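Local coordinates for protein PspGI restriction endonuclease (PDB 3BM3) that probably cuts double-stranded DNA at a specific site as a type II restriction endonuclease, and is held here in complex with substrate DNA, at residues S153-T158 with D251-F256. The protein carries 2 engineered substitutions. Residues are numbered along the deposited sequence; the frame is centred on the assembly and turned at random.
Sequences SAILIT and DDIIQF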
ATOM      1  N   SER C 153      17.874   3.938  21.403  1.00 16.21           N
ATOM      2  CA  SER C 153      18.856   4.981  21.139  1.00 16.62           C
ATOM      3  C   SER C 153      18.838   5.433  19.691  1.00 15.61           C
ATOM      4  O   SER C 153      19.559   6.340  19.320  1.00 15.59           O
ATOM      5  CB  SER C 153      20.263   4.503  21.493  1.00 17.16           C
ATOM      6  OG  SER C 153      20.729   3.511  20.578  1.00 17.63           O
ATOM      7  N   ALA C 154      18.029   4.765  18.870  1.00 14.46           N
ATOM      8  CA  ALA C 154      17.957   5.052  17.421  1.00 14.02           C
ATOM      9  C   ALA C 154      16.526   5.411  17.058  1.00 13.38           C
ATOM     10  O   ALA C 154      15.571   5.098  17.787  1.00 13.05           O
ATOM     11  CB  ALA C 154      18.391   3.840  16.605  1.00 13.24           C
ATOM     12  N   ILE C 155      16.402   6.056  15.905  1.00 12.90           N
ATOM     13  CA  ILE C 155      15.105   6.420  15.370  1.00 12.97           C
ATOM     14  C   ILE C 155      14.915   5.653  14.084  1.00 12.64           C
ATOM     15  O   ILE C 155      15.789   5.672  13.228  1.00 12.60           O
ATOM     16  CB  ILE C 155      14.976   7.911  15.073  1.00 13.18           C
ATOM     17  CG1 ILE C 155      15.518   8.758  16.215  1.00 14.28           C
ATOM     18  CG2 ILE C 155      13.510   8.257  14.738  1.00 12.85           C
ATOM     19  CD1 ILE C 155      15.626  10.265  15.845  1.00 15.61           C
ATOM     20  N   LEU C 156      13.754   5.010  13.956  1.00 12.50           N
ATOM     21  CA  LEU C 156      13.340   4.407  12.717  1.00 12.63           C
ATOM     22  C   LEU C 156      12.337   5.373  12.110  1.00 13.10           C
ATOM     23  O   LEU C 156      11.366   5.793  12.762  1.00 12.43           O
ATOM     24  CB  LEU C 156      12.679   3.066  12.963  1.00 12.87           C
ATOM     25  CG  LEU C 156      13.480   2.167  13.884  1.00 14.57           C
ATOM     26  CD1 LEU C 156      12.796   0.842  14.018  1.00 15.89           C
ATOM     27  CD2 LEU C 156      14.896   2.024  13.333  1.00 15.20           C
ATOM     28  N   ILE C 157      12.582   5.717  10.855  1.00 12.32           N
ATOM     29  CA  ILE C 157      11.725   6.657  10.165  1.00 12.99           C
ATOM     30  C   ILE C 157      11.217   6.026   8.900  1.00 13.34           C
ATOM     31  O   ILE C 157      12.023   5.552   8.076  1.00 12.44           O
ATOM     32  CB  ILE C 157      12.443   7.940   9.803  1.00 13.81           C
ATOM     33  CG1 ILE C 157      13.096   8.545  11.046  1.00 14.23           C
ATOM     34  CG2 ILE C 157      11.417   8.920   9.208  1.00 14.13           C
ATOM     35  CD1 ILE C 157      13.839   9.879  10.831  1.00 14.97           C
ATOM     36  N   THR C 158       9.900   5.982   8.768  0.50 13.00           N
ATOM     37  CA  THR C 158       9.255   5.518   7.558  0.50 14.26           C
ATOM     38  C   THR C 158       8.781   6.778   6.848  0.50 13.50           C
ATOM     39  O   THR C 158       8.275   7.702   7.483  0.50 13.72           O
ATOM     40  CB  THR C 158       8.097   4.533   7.858  0.50 15.25           C
ATOM     41  OG1 THR C 158       8.627   3.347   8.472  0.50 17.86           O
ATOM     42  CG2 THR C 158       7.385   4.149   6.564  0.50 18.50           C
ATOM     43  N   ASP C 251      15.238  19.055  13.614  1.00 13.09           N
ATOM     44  CA  ASP C 251      15.602  19.442  14.962  1.00 14.23           C
ATOM     45  C   ASP C 251      15.153  18.374  15.960  1.00 13.63           C
ATOM     46  O   ASP C 251      15.830  18.106  16.934  1.00 13.37           O
ATOM     47  CB  ASP C 251      14.999  20.797  15.297  1.00 15.69           C
ATOM     48  CG  ASP C 251      15.426  21.281  16.657  1.00 19.55           C
ATOM     49  OD1 ASP C 251      16.645  21.336  16.847  1.00 22.17           O
ATOM     50  OD2 ASP C 251      14.542  21.524  17.519  1.00 25.55           O
ATOM     51  N   ASP C 252      14.011  17.726  15.706  1.00 12.59           N
ATOM     52  CA  ASP C 252      13.540  16.654  16.591  1.00 12.72           C
ATOM     53  C   ASP C 252      14.569  15.532  16.646  1.00 11.73           C
ATOM     54  O   ASP C 252      14.836  14.956  17.702  1.00 11.92           O
ATOM     55  CB  ASP C 252      12.213  16.108  16.103  1.00 11.88           C
ATOM     56  CG  ASP C 252      11.035  17.027  16.368  1.00 13.72           C
ATOM     57  OD1 ASP C 252      11.206  18.098  16.988  1.00 12.67           O
ATOM     58  OD2 ASP C 252       9.906  16.639  15.971  1.00 14.54           O
ATOM     59  N   ILE C 253      15.151  15.211  15.502  1.00 11.81           N
ATOM     60  CA  ILE C 253      16.167  14.174  15.455  1.00 12.12           C
ATOM     61  C   ILE C 253      17.394  14.643  16.240  1.00 12.47           C
ATOM     62  O   ILE C 253      17.954  13.916  17.057  1.00 13.30           O
ATOM     63  CB  ILE C 253      16.589  13.863  14.024  1.00 12.44           C
ATOM     64  CG1 ILE C 253      15.463  13.151  13.281  1.00 12.17           C
ATOM     65  CG2 ILE C 253      17.829  12.981  14.015  1.00 12.31           C
ATOM     66  CD1 ILE C 253      15.647  13.215  11.744  1.00 12.05           C
ATOM     67  N   ILE C 254      17.797  15.877  15.972  1.00 13.62           N
ATOM     68  CA  ILE C 254      18.951  16.482  16.684  1.00 14.31           C
ATOM     69  C   ILE C 254      18.722  16.394  18.196  1.00 15.15           C
ATOM     70  O   ILE C 254      19.615  15.997  18.952  1.00 15.62           O
ATOM     71  CB  ILE C 254      19.169  17.943  16.254  1.00 15.10           C
ATOM     72  CG1 ILE C 254      19.814  17.974  14.850  1.00 15.99           C
ATOM     73  CG2 ILE C 254      20.085  18.658  17.257  1.00 14.48           C
ATOM     74  CD1 ILE C 254      19.703  19.292  14.135  1.00 18.55           C
ATOM     75  N   GLN C 255      17.538  16.769  18.651  1.00 15.58           N
ATOM     76  CA  GLN C 255      17.255  16.775  20.091  1.00 16.72           C
ATOM     77  C   GLN C 255      17.192  15.366  20.662  1.00 17.09           C
ATOM     78  O   GLN C 255      17.632  15.098  21.785  1.00 16.45           O
ATOM     79  CB  GLN C 255      15.951  17.492  20.382  1.00 17.40           C
ATOM     80  CG  GLN C 255      15.931  18.955  19.933  1.00 19.44           C
ATOM     81  CD  GLN C 255      16.993  19.788  20.606  1.00 22.99           C
ATOM     82  OE1 GLN C 255      17.288  19.587  21.775  1.00 25.65           O
ATOM     83  NE2 GLN C 255      17.552  20.748  19.881  1.00 27.20           N
ATOM     84  N   PHE C 256      16.628  14.461  19.885  1.00 17.22           N
ATOM     85  CA  PHE C 256      16.631  13.075  20.260  1.00 18.77           C
ATOM     86  C   PHE C 256      18.059  12.570  20.419  1.00 19.12           C
ATOM     87  O   PHE C 256      18.381  11.964  21.418  1.00 21.12           O
ATOM     88  CB  PHE C 256      15.914  12.230  19.217  1.00 18.21           C
ATOM     89  CG  PHE C 256      15.996  10.778  19.488  1.00 19.44           C
ATOM     90  CD1 PHE C 256      15.002  10.132  20.218  1.00 18.80           C
ATOM     91  CD2 PHE C 256      17.078  10.045  19.013  1.00 17.76           C
ATOM     92  CE1 PHE C 256      15.106   8.766  20.469  1.00 20.77           C
ATOM     93  CE2 PHE C 256      17.201   8.717  19.276  1.00 19.08           C
ATOM     94  CZ  PHE C 256      16.209   8.062  20.006  1.00 18.65           C
TER
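Segment 251-256 of helix 249-259 packs on one face of the mixed sheet, consistent with the PDDEXK fold of the EcoRII C-terminal family, its axis 11.2 Å from that of strand 155-158 and nearly antiparallel to it (163°). D251 and Q255 join one turn apart, off the strand-facing side, Q255 NE2 giving an almost straight hydrogen bond to D251 OD1. D252 sends its carboxylate to salt bridges with R244 and R211 and a hydrogen bond with Y213, a separate tie to strands 211-214 and 243-245. I253 is the first residue to touch: its CD1 meets I157 CD1 at 3.9 Å as the two side chains cross obliquely, while its CG1 and CG2 pack on I155 CD1. F256 has CG anti to the backbone N (chi1 175°), and its side chain and that of I155 reach toward each other. I155 CG1 lies over one face, 3.6 Å from the F256 ring centroid, in a CH-pi contact displaced toward the rim, with I155 CD1 near F256 CD2 and CG. At the ring edge, F256 CE2 comes to 3.3 Å from S153 O, and H260 stacks on the same ring. Between the two segments, therefore, dispersion dominates: aliphatic contacts among I155, I157 and I253, and I155 over the F256 face.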